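Local coordinates for HydG protein (PDB 4RTB) that probably uses a [4Fe-4S] cluster and S-adenosylmethionine in radical chemistry that produces CO and cyanide ligands for maturation of [FeFe]-hydrogenase, at residues Leu151-Glu156 with Leu162-Glu167; Leu102-Ile107 with Glu132-Glu137; Arg142-Thr147 with Ser345-Thr350. All coordinates share one frame; numbering follows the deposited sequence.

Contact 1: residues Leu151-Glu156 with Leu162-Glu167. With SAM (S-adenosylmethionine), chain B.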
loop_
_atom_site.group_PDB
_atom_site.type_symbol
_atom_site.label_atom_id
_atom_site.label_comp_id
_atom_site.label_asym_id
_atom_site.label_seq_id
_atom_site.Cartn_x
_atom_site.Cartn_y
_atom_site.Cartn_z
ATOM N N LEU A 151 4.903 -7.058 -8.273
ATOM C CA LEU A 151 4.353 -8.089 -9.151
ATOM C C LEU A 151 2.931 -8.452 -8.751
ATOM O O LEU A 151 2.669 -8.823 -7.606
ATOM C CB LEU A 151 5.221 -9.347 -9.132
ATOM C CG LEU A 151 6.640 -9.244 -9.686
ATOM C CD1 LEU A 151 7.320 -10.595 -9.591
ATOM C CD2 LEU A 151 6.628 -8.748 -11.122
ATOM N N VAL A 152 2.016 -8.355 -9.708
ATOM C CA VAL A 152 0.612 -8.633 -9.445
ATOM C C VAL A 152 0.044 -9.569 -10.518
ATOM O O VAL A 152 0.317 -9.405 -11.712
ATOM C CB VAL A 152 -0.198 -7.316 -9.370
ATOM C CG1 VAL A 152 0.320 -6.321 -10.390
ATOM C CG2 VAL A 152 -1.686 -7.564 -9.542
ATOM N N MET A 153 -0.723 -10.564 -10.075
ATOM C CA MET A 153 -1.303 -11.563 -10.969
ATOM C C MET A 153 -2.722 -11.954 -10.584
ATOM O O MET A 153 -3.133 -11.803 -9.433
ATOM C CB MET A 153 -0.456 -12.832 -10.982
ATOM C CG MET A 153 0.778 -12.784 -11.844
ATOM S SD MET A 153 1.919 -14.065 -11.301
ATOM C CE MET A 153 0.784 -15.435 -11.076
ATOM N N GLY A 154 -3.460 -12.482 -11.554
ATOM C CA GLY A 154 -4.706 -13.162 -11.265
ATOM C C GLY A 154 -4.376 -14.520 -10.672
ATOM O O GLY A 154 -3.258 -15.014 -10.828
ATOM N N GLU A 155 -5.340 -15.128 -9.989
ATOM C CA GLU A 155 -5.085 -16.395 -9.314
ATOM C C GLU A 155 -5.123 -17.583 -10.272
ATOM O O GLU A 155 -6.105 -17.797 -10.982
ATOM C CB GLU A 155 -6.087 -16.613 -8.176
ATOM C CG GLU A 155 -5.852 -17.897 -7.386
ATOM C CD GLU A 155 -6.636 -17.942 -6.086
ATOM O OE1 GLU A 155 -7.585 -17.143 -5.932
ATOM O OE2 GLU A 155 -6.298 -18.771 -5.214
ATOM N N GLU A 156 -4.030 -18.336 -10.293
ATOM C CA GLU A 156 -3.971 -19.614 -10.986
ATOM C C GLU A 156 -3.635 -20.665 -9.928
ATOM O O GLU A 156 -3.346 -20.302 -8.787
ATOM C CB GLU A 156 -2.929 -19.582 -12.112
ATOM C CG GLU A 156 -3.200 -18.559 -13.202
ATOM C CD GLU A 156 -2.049 -18.445 -14.187
ATOM O OE1 GLU A 156 -0.881 -18.563 -13.758
ATOM O OE2 GLU A 156 -2.311 -18.243 -15.391
ATOM N N LEU A 162 3.575 -20.554 -8.975
ATOM C CA LEU A 162 4.837 -20.629 -8.260
ATOM C C LEU A 162 5.982 -21.088 -9.150
ATOM O O LEU A 162 7.111 -20.661 -8.956
ATOM C CB LEU A 162 4.709 -21.543 -7.048
ATOM C CG LEU A 162 4.006 -20.851 -5.884
ATOM C CD1 LEU A 162 3.900 -21.790 -4.715
ATOM C CD2 LEU A 162 4.751 -19.582 -5.492
ATOM N N SER A 163 5.702 -21.946 -10.126
ATOM C CA SER A 163 6.738 -22.331 -11.081
ATOM C C SER A 163 7.084 -21.134 -11.966
ATOM O O SER A 163 8.262 -20.792 -12.165
ATOM C CB SER A 163 6.274 -23.511 -11.930
ATOM O OG SER A 163 5.680 -24.505 -11.115
ATOM N N TYR A 164 6.028 -20.510 -12.482
ATOM C CA TYR A 164 6.113 -19.291 -13.282
ATOM C C TYR A 164 7.021 -18.239 -12.635
ATOM O O TYR A 164 7.962 -17.733 -13.259
ATOM C CB TYR A 164 4.698 -18.742 -13.484
ATOM C CG TYR A 164 4.574 -17.531 -14.374
ATOM C CD1 TYR A 164 4.260 -16.287 -13.841
ATOM C CD2 TYR A 164 4.739 -17.633 -15.748
ATOM C CE1 TYR A 164 4.129 -15.176 -14.648
ATOM C CE2 TYR A 164 4.610 -16.525 -16.566
ATOM C CZ TYR A 164 4.302 -15.299 -16.010
ATOM O OH TYR A 164 4.175 -14.189 -16.815
ATOM N N LEU A 165 6.743 -17.931 -11.373
ATOM C CA LEU A 165 7.536 -16.971 -10.618
ATOM C C LEU A 165 8.925 -17.518 -10.309
ATOM O O LEU A 165 9.895 -16.762 -10.242
ATOM C CB LEU A 165 6.823 -16.590 -9.319
ATOM C CG LEU A 165 5.566 -15.730 -9.456
ATOM C CD1 LEU A 165 4.922 -15.495 -8.100
ATOM C CD2 LEU A 165 5.904 -14.409 -10.122
ATOM N N GLU A 166 9.017 -18.832 -10.122
ATOM C CA GLU A 166 10.297 -19.471 -9.832
ATOM C C GLU A 166 11.262 -19.300 -10.991
ATOM O O GLU A 166 12.479 -19.320 -10.800
ATOM C CB GLU A 166 10.112 -20.957 -9.519
ATOM C CG GLU A 166 10.010 -21.259 -8.034
ATOM C CD GLU A 166 9.382 -22.609 -7.756
ATOM O OE1 GLU A 166 8.934 -23.267 -8.720
ATOM O OE2 GLU A 166 9.332 -23.010 -6.575
ATOM N N GLU A 167 10.723 -19.133 -12.194
ATOM C CA GLU A 167 11.578 -18.841 -13.337
ATOM C C GLU A 167 11.713 -17.341 -13.598
ATOM O O GLU A 167 12.760 -16.880 -14.053
ATOM C CB GLU A 167 11.060 -19.541 -14.595
ATOM C CG GLU A 167 11.833 -20.804 -14.947
ATOM C CD GLU A 167 11.862 -21.073 -16.440
ATOM O OE1 GLU A 167 11.143 -20.375 -17.187
ATOM O OE2 GLU A 167 12.610 -21.980 -16.866
HETATM N N SAM B . -5.339 -11.803 -7.473
HETATM C CA SAM B . -4.769 -11.535 -6.153
HETATM C C SAM B . -5.817 -11.255 -5.082
HETATM O O SAM B . -7.014 -11.187 -5.342
HETATM O OXT SAM B . -5.477 -11.090 -3.913
HETATM C CB SAM B . -3.793 -10.360 -6.194
HETATM C CG SAM B . -3.940 -9.372 -7.350
HETATM S SD SAM B . -5.435 -8.353 -7.417
HETATM C CE SAM B . -5.307 -7.858 -9.137
HETATM C "C5'" SAM B . -4.833 -6.777 -6.773
HETATM C "C4'" SAM B . -5.837 -5.992 -5.934
HETATM O "O4'" SAM B . -6.612 -5.078 -6.691
HETATM C "C3'" SAM B . -6.844 -6.898 -5.245
HETATM O "O3'" SAM B . -6.346 -7.336 -4.004
HETATM C "C2'" SAM B . -8.058 -6.009 -5.076
HETATM O "O2'" SAM B . -8.182 -5.595 -3.738
HETATM C "C1'" SAM B . -7.775 -4.789 -5.936
HETATM N N9 SAM B . -8.945 -4.538 -6.789
HETATM C C8 SAM B . -9.584 -5.453 -7.578
HETATM N N7 SAM B . -10.617 -4.843 -8.197
HETATM C C5 SAM B . -10.653 -3.552 -7.802
HETATM C C6 SAM B . -11.498 -2.500 -8.123
HETATM N N6 SAM B . -12.502 -2.686 -8.974
HETATM N N1 SAM B . -11.290 -1.262 -7.554
HETATM C C2 SAM B . -10.246 -1.075 -6.671
HETATM N N3 SAM B . -9.409 -2.125 -6.356
HETATM C C4 SAM B . -9.609 -3.344 -6.914
#

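Contact 2: residues Leu102-Ile107 with Glu132-Glu137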
loop_
_atom_site.group_PDB
_atom_site.type_symbol
_atom_site.label_atom_id
_atom_site.label_comp_id
_atom_site.label_asym_id
_atom_site.label_seq_id
_atom_site.Cartn_x
_atom_site.Cartn_y
_atom_site.Cartn_z
ATOM N N LEU A 102 3.931 -4.279 -11.572
ATOM C CA LEU A 102 4.073 -5.028 -12.810
ATOM C C LEU A 102 3.051 -6.156 -12.851
ATOM O O LEU A 102 3.140 -7.127 -12.096
ATOM C CB LEU A 102 5.493 -5.578 -12.963
ATOM C CG LEU A 102 5.767 -6.432 -14.204
ATOM C CD1 LEU A 102 5.176 -5.795 -15.454
ATOM C CD2 LEU A 102 7.262 -6.653 -14.371
ATOM N N TYR A 103 2.065 -6.003 -13.725
ATOM C CA TYR A 103 1.059 -7.030 -13.927
ATOM C C TYR A 103 1.626 -8.127 -14.814
ATOM O O TYR A 103 1.958 -7.884 -15.973
ATOM C CB TYR A 103 -0.205 -6.429 -14.543
ATOM C CG TYR A 103 -1.052 -5.667 -13.550
ATOM C CD1 TYR A 103 -0.646 -4.432 -13.060
ATOM C CD2 TYR A 103 -2.259 -6.183 -13.102
ATOM C CE1 TYR A 103 -1.414 -3.740 -12.143
ATOM C CE2 TYR A 103 -3.038 -5.494 -12.193
ATOM C CZ TYR A 103 -2.611 -4.274 -11.718
ATOM O OH TYR A 103 -3.385 -3.585 -10.811
ATOM N N LEU A 104 1.754 -9.331 -14.266
ATOM C CA LEU A 104 2.325 -10.436 -15.027
ATOM C C LEU A 104 1.253 -11.215 -15.778
ATOM O O LEU A 104 1.525 -11.807 -16.821
ATOM C CB LEU A 104 3.109 -11.378 -14.111
ATOM C CG LEU A 104 4.457 -10.866 -13.603
ATOM C CD1 LEU A 104 5.163 -11.932 -12.776
ATOM C CD2 LEU A 104 5.326 -10.424 -14.768
ATOM N N SER A 105 0.033 -11.208 -15.249
ATOM C CA SER A 105 -1.056 -11.957 -15.860
ATOM C C SER A 105 -2.419 -11.460 -15.394
ATOM O O SER A 105 -2.599 -11.121 -14.225
ATOM C CB SER A 105 -0.908 -13.447 -15.549
ATOM O OG SER A 105 -1.848 -14.213 -16.278
ATOM N N ASN A 106 -3.380 -11.429 -16.312
ATOM C CA ASN A 106 -4.720 -10.947 -15.998
ATOM C C ASN A 106 -5.775 -12.047 -16.093
ATOM O O ASN A 106 -6.973 -11.767 -16.132
ATOM C CB ASN A 106 -5.093 -9.785 -16.920
ATOM C CG ASN A 106 -5.066 -10.172 -18.384
ATOM O OD1 ASN A 106 -4.464 -11.176 -18.764
ATOM N ND2 ASN A 106 -5.714 -9.369 -19.218
ATOM N N ILE A 107 -5.324 -13.296 -16.137
ATOM C CA ILE A 107 -6.233 -14.434 -16.102
ATOM C C ILE A 107 -6.396 -14.899 -14.655
ATOM O O ILE A 107 -5.441 -14.848 -13.873
ATOM C CB ILE A 107 -5.731 -15.601 -16.993
ATOM C CG1 ILE A 107 -6.704 -16.779 -16.953
ATOM C CG2 ILE A 107 -4.344 -16.047 -16.577
ATOM C CD1 ILE A 107 -6.180 -18.031 -17.625
ATOM N N GLU A 132 10.824 -13.334 -21.420
ATOM C CA GLU A 132 11.391 -12.200 -22.139
ATOM C C GLU A 132 10.518 -10.954 -21.988
ATOM O O GLU A 132 11.032 -9.852 -21.787
ATOM C CB GLU A 132 11.573 -12.544 -23.620
ATOM C CG GLU A 132 12.337 -13.837 -23.867
ATOM N N GLU A 133 9.202 -11.134 -22.075
ATOM C CA GLU A 133 8.262 -10.022 -21.944
ATOM C C GLU A 133 8.305 -9.402 -20.548
ATOM O O GLU A 133 8.430 -8.183 -20.409
ATOM C CB GLU A 133 6.839 -10.482 -22.280
ATOM C CG GLU A 133 6.491 -10.374 -23.761
ATOM C CD GLU A 133 5.405 -11.347 -24.186
ATOM O OE1 GLU A 133 5.229 -11.539 -25.409
ATOM O OE2 GLU A 133 4.731 -11.921 -23.305
ATOM N N ALA A 134 8.202 -10.241 -19.521
ATOM C CA ALA A 134 8.252 -9.773 -18.139
ATOM C C ALA A 134 9.565 -9.052 -17.838
ATOM O O ALA A 134 9.568 -7.959 -17.260
ATOM C CB ALA A 134 8.056 -10.937 -17.182
ATOM N N VAL A 135 10.677 -9.667 -18.235
ATOM C CA VAL A 135 11.991 -9.060 -18.045
ATOM C C VAL A 135 12.089 -7.712 -18.762
ATOM O O VAL A 135 12.644 -6.751 -18.224
ATOM C CB VAL A 135 13.115 -10.004 -18.534
ATOM C CG1 VAL A 135 14.358 -9.220 -18.940
ATOM C CG2 VAL A 135 13.449 -11.027 -17.457
ATOM N N ASP A 136 11.527 -7.638 -19.966
ATOM C CA ASP A 136 11.542 -6.398 -20.738
ATOM C C ASP A 136 10.722 -5.317 -20.042
ATOM O O ASP A 136 11.071 -4.136 -20.081
ATOM C CB ASP A 136 11.009 -6.638 -22.150
ATOM C CG ASP A 136 11.923 -6.075 -23.220
ATOM O OD1 ASP A 136 11.414 -5.394 -24.134
ATOM O OD2 ASP A 136 13.146 -6.323 -23.153
ATOM N N GLU A 137 9.629 -5.735 -19.412
ATOM C CA GLU A 137 8.805 -4.840 -18.609
ATOM C C GLU A 137 9.602 -4.301 -17.425
ATOM O O GLU A 137 9.517 -3.117 -17.089
ATOM C CB GLU A 137 7.548 -5.561 -18.117
ATOM C CG GLU A 137 6.569 -5.942 -19.218
ATOM C CD GLU A 137 5.862 -4.740 -19.813
ATOM O OE1 GLU A 137 4.863 -4.286 -19.219
ATOM O OE2 GLU A 137 6.306 -4.249 -20.872
#

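Contact 3: residues Arg142-Thr147 with Ser345-Thr350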
loop_
_atom_site.group_PDB
_atom_site.type_symbol
_atom_site.label_atom_id
_atom_site.label_comp_id
_atom_site.label_asym_id
_atom_site.label_seq_id
_atom_site.Cartn_x
_atom_site.Cartn_y
_atom_site.Cartn_z
ATOM N N ARG A 142 12.571 0.080 -15.025
ATOM C CA ARG A 142 13.848 0.521 -14.464
ATOM C C ARG A 142 14.384 1.770 -15.164
ATOM O O ARG A 142 14.922 2.668 -14.514
ATOM C CB ARG A 142 14.887 -0.597 -14.543
ATOM C CG ARG A 142 16.227 -0.221 -13.931
ATOM C CD ARG A 142 16.057 0.156 -12.472
ATOM N NE ARG A 142 17.309 0.562 -11.843
ATOM C CZ ARG A 142 17.663 1.825 -11.633
ATOM N NH1 ARG A 142 16.858 2.811 -12.004
ATOM N NH2 ARG A 142 18.821 2.102 -11.050
ATOM N N GLU A 143 14.240 1.810 -16.487
ATOM C CA GLU A 143 14.664 2.962 -17.288
ATOM C C GLU A 143 13.964 4.246 -16.842
ATOM O O GLU A 143 14.499 5.347 -16.982
ATOM C CB GLU A 143 14.387 2.707 -18.774
ATOM C CG GLU A 143 15.627 2.417 -19.613
ATOM C CD GLU A 143 15.798 0.942 -19.937
ATOM O OE1 GLU A 143 14.963 0.391 -20.687
ATOM O OE2 GLU A 143 16.773 0.333 -19.446
ATOM N N MET A 144 12.757 4.079 -16.313
ATOM C CA MET A 144 11.948 5.176 -15.801
ATOM C C MET A 144 12.623 5.844 -14.608
ATOM O O MET A 144 12.505 7.054 -14.405
ATOM C CB MET A 144 10.571 4.644 -15.404
ATOM C CG MET A 144 9.433 5.631 -15.492
ATOM S SD MET A 144 7.872 4.728 -15.527
ATOM C CE MET A 144 8.117 3.701 -16.976
ATOM N N GLY A 145 13.338 5.041 -13.826
ATOM C CA GLY A 145 13.984 5.516 -12.616
ATOM C C GLY A 145 13.519 4.714 -11.417
ATOM O O GLY A 145 14.120 4.773 -10.342
ATOM N N HIS A 146 12.434 3.968 -11.609
ATOM C CA HIS A 146 11.896 3.081 -10.581
ATOM C C HIS A 146 12.887 1.984 -10.222
ATOM O O HIS A 146 13.613 1.495 -11.085
ATOM C CB HIS A 146 10.587 2.443 -11.052
ATOM C CG HIS A 146 9.367 3.263 -10.774
ATOM N ND1 HIS A 146 8.890 3.473 -9.498
ATOM C CD2 HIS A 146 8.512 3.900 -11.606
ATOM C CE1 HIS A 146 7.799 4.219 -9.556
ATOM N NE2 HIS A 146 7.548 4.489 -10.824
ATOM N N THR A 147 12.909 1.591 -8.953
ATOM C CA THR A 147 13.748 0.480 -8.515
ATOM C C THR A 147 12.946 -0.519 -7.695
ATOM O O THR A 147 13.447 -1.578 -7.320
ATOM C CB THR A 147 14.942 0.961 -7.677
ATOM O OG1 THR A 147 14.464 1.650 -6.514
ATOM C CG2 THR A 147 15.826 1.890 -8.490
ATOM N N SER A 345 2.094 4.496 -5.775
ATOM C CA SER A 345 2.281 3.973 -7.122
ATOM C C SER A 345 2.325 5.123 -8.122
ATOM O O SER A 345 1.333 5.825 -8.317
ATOM C CB SER A 345 1.162 2.997 -7.485
ATOM O OG SER A 345 -0.074 3.673 -7.631
ATOM N N ALA A 346 3.481 5.315 -8.748
ATOM C CA ALA A 346 3.652 6.401 -9.698
ATOM C C ALA A 346 3.885 5.872 -11.104
ATOM O O ALA A 346 4.612 4.897 -11.296
ATOM C CB ALA A 346 4.801 7.294 -9.277
ATOM N N ALA A 347 3.264 6.526 -12.081
ATOM C CA ALA A 347 3.386 6.145 -13.488
ATOM C C ALA A 347 2.978 4.689 -13.699
ATOM O O ALA A 347 3.473 4.012 -14.605
ATOM C CB ALA A 347 4.799 6.378 -13.986
ATOM N N SER A 348 2.045 4.229 -12.869
ATOM C CA SER A 348 1.639 2.824 -12.831
ATOM C C SER A 348 0.909 2.368 -14.101
ATOM O O SER A 348 0.051 3.088 -14.631
ATOM C CB SER A 348 0.747 2.577 -11.617
ATOM O OG SER A 348 -0.503 3.221 -11.746
ATOM N N ARG A 349 1.257 1.182 -14.597
ATOM C CA ARG A 349 0.459 0.555 -15.644
ATOM C C ARG A 349 -0.311 -0.590 -14.987
ATOM O O ARG A 349 0.274 -1.449 -14.318
ATOM C CB ARG A 349 1.305 0.012 -16.792
ATOM C CG ARG A 349 2.189 1.035 -17.456
ATOM C CD ARG A 349 1.418 2.224 -17.957
ATOM N NE ARG A 349 2.266 3.180 -18.649
ATOM C CZ ARG A 349 2.053 3.570 -19.897
ATOM N NH1 ARG A 349 1.025 3.073 -20.581
ATOM N NH2 ARG A 349 2.864 4.456 -20.452
ATOM N N THR A 350 -1.613 -0.648 -15.220
ATOM C CA THR A 350 -2.462 -1.599 -14.526
ATOM C C THR A 350 -2.830 -2.745 -15.452
ATOM O O THR A 350 -3.746 -3.514 -15.169
ATOM C CB THR A 350 -3.736 -0.923 -14.001
ATOM O OG1 THR A 350 -4.721 -0.889 -15.037
ATOM C CG2 THR A 350 -3.443 0.488 -13.519
#

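Contact 1: residues Leu151-Glu156 with Leu162-Glu167
M153 and Y164 are brought together by their first torsions: CG of M153 stands anti to its carbonyl carbon (chi1 -80°), and CG of Y164 stands anti to its backbone N (chi1 -176°). The methionine chain then bends at chi3 and presents its sulfur to one side of the tyrosine ring. M153 SD lies 4.1 Å from Y164 CD1 and at nearly the same distance from CE1. The two side chains meet at a slant, with SD of M153 5.2 Å from the centroid of the Y164 ring and 72° off its normal, an oblique Met-aromatic contact. L165 supplies a second surface. Its CD2 is 4.1 Å from L151 CD1, where L151 and L165 run alongside each other with their ends pointing opposite ways, and 4.2 Å from M153 SD, so this one methyl touches both L151 and M153.

These contacts join the first strand and the helix of the beta-alpha-beta unit formed by strand 148-153, helix 158-175 and strand 180-184. The local axes run roughly antiparallel, 11.9 Å apart at closest approach. L104 of the neighbouring strand packs against both M153 and L165, while the hydroxyl of Y164 is hydrogen-bonded to the carbonyl of L129.

L151 and M153 point toward the helix, whereas V152 between them turns to the cofactor, its CG2 3.6 Å from CG of S-adenosylmethionine. The backbone of M153 also serves the cofactor: its O accepts a hydrogen bond of 3.0 Å from the amino N of S-adenosylmethionine. M153, G154 and E155 probably correspond to the GGE motif of radical SAM enzymes, which typically holds that amino group. G154 touches the iron-sulfur cluster, and E155 OE1 is hydrogen-bonded to N110 ND2.

Contact 2: residues Leu102-Ile107 with Glu132-Glu137
A134 is the first residue of the helical segment to meet the strand, its CB 3.7 Å from L104 CD2. The direction of the bond to CB does not by itself aim L104 at the helix; its outer branch makes the approach, and the same side chain also touches Y164 and L165 of helix 158-175. The backbone of A134 takes part as well, with its O 3.9 Å from L102 CD2, a packing contact. V135 turns away from the strand and packs on E175 of helix 158-175.

Strand 95-105 and helix 131-144 are the first two elements of a beta-alpha-beta crossover that continues into strand 148-153. Their local axes are 9.7 Å apart and almost exactly antiparallel, at 174°. The connection between them carries C108, C112 and C115, the CX3CX2C motif that binds the [4Fe-4S] cluster of radical SAM enzymes. N106, just ahead of these cysteines, is hydrogen-bonded through OD1 to V127 N and through ND2 to S125 O.

One turn beyond A134, E137 lays its aliphatic part across the end of L102. CB of E137 is 3.6 Å from L102 CD1 and 3.9 Å from CD2, so both methyls of the leucine fork bear on it, and E137 CG lies 4.0 Å from L102 CD1. With an alanine in place of L102, the forked end would be missing, which would probably open a gap beside E137 and leave its CB and CG without their apolar backing. A bend at chi2 (-71°) turns the E137 carboxylate away from an extended course. Its two oxygens each take a backbone N-H: OE1 is hydrogen-bonded to Y355 N and OE2 to R356 N, satisfying both acceptors of this buried residue.

Contact 3: residues Arg142-Thr147 with Ser345-Thr350
H146 sets the NE2 end of its imidazole against the carbonyl of A346, just past a Schellman motif that ends helix 131-144. G145 makes that turn with a positive phi, and its N is hydrogen-bonded to R142 O. A CB at these backbone angles would collide with the carbonyl oxygen of M144, which by itself calls for glycine.

The bond across the contact runs from H146 NE2 to A346 O over 3.0 Å, with a bent N-H...O angle of 138°. The oxygen lies near the imidazole edge but is tilted 26° from the ring plane, and the donor sits 42° out of the carbonyl plane, so it is not on a lone pair.

M144 adds an apolar contact to the next residue of the loop. The contact thus ties the end of a helix of the radical SAM region to the loop after strand 343-345, in the part of the chain related to the biotin and thiamin synthesis associated domain. L375 of helix 375-384 touches M144, H146 and A346 together. CG of M144 is anti to the backbone N, and a bend at chi3 follows; SD lies 3.8 Å from A347 CB.

From the N terminus, strand 95-105 enters first, and contact 2 closes a loop of 24 residues when helix 131-144 packs on it. The same helix ends in contact 3, whose partner follows 197 residues later. Contact 1, with five residues between its segments, falls wholly within that long excursion; contact 2 precedes both, and no two cross. Contacts 1 and 2 meet in the sheet, where V152 N lies 2.9 Å from L102 O, a probable hydrogen bond between neighbouring parallel strands. Contacts 2 and 3 also touch, Y103 packing on R349 and T350. Two consecutive beta-alpha units thus share the sheet, and the earlier one is also tied to the loop at 345-350.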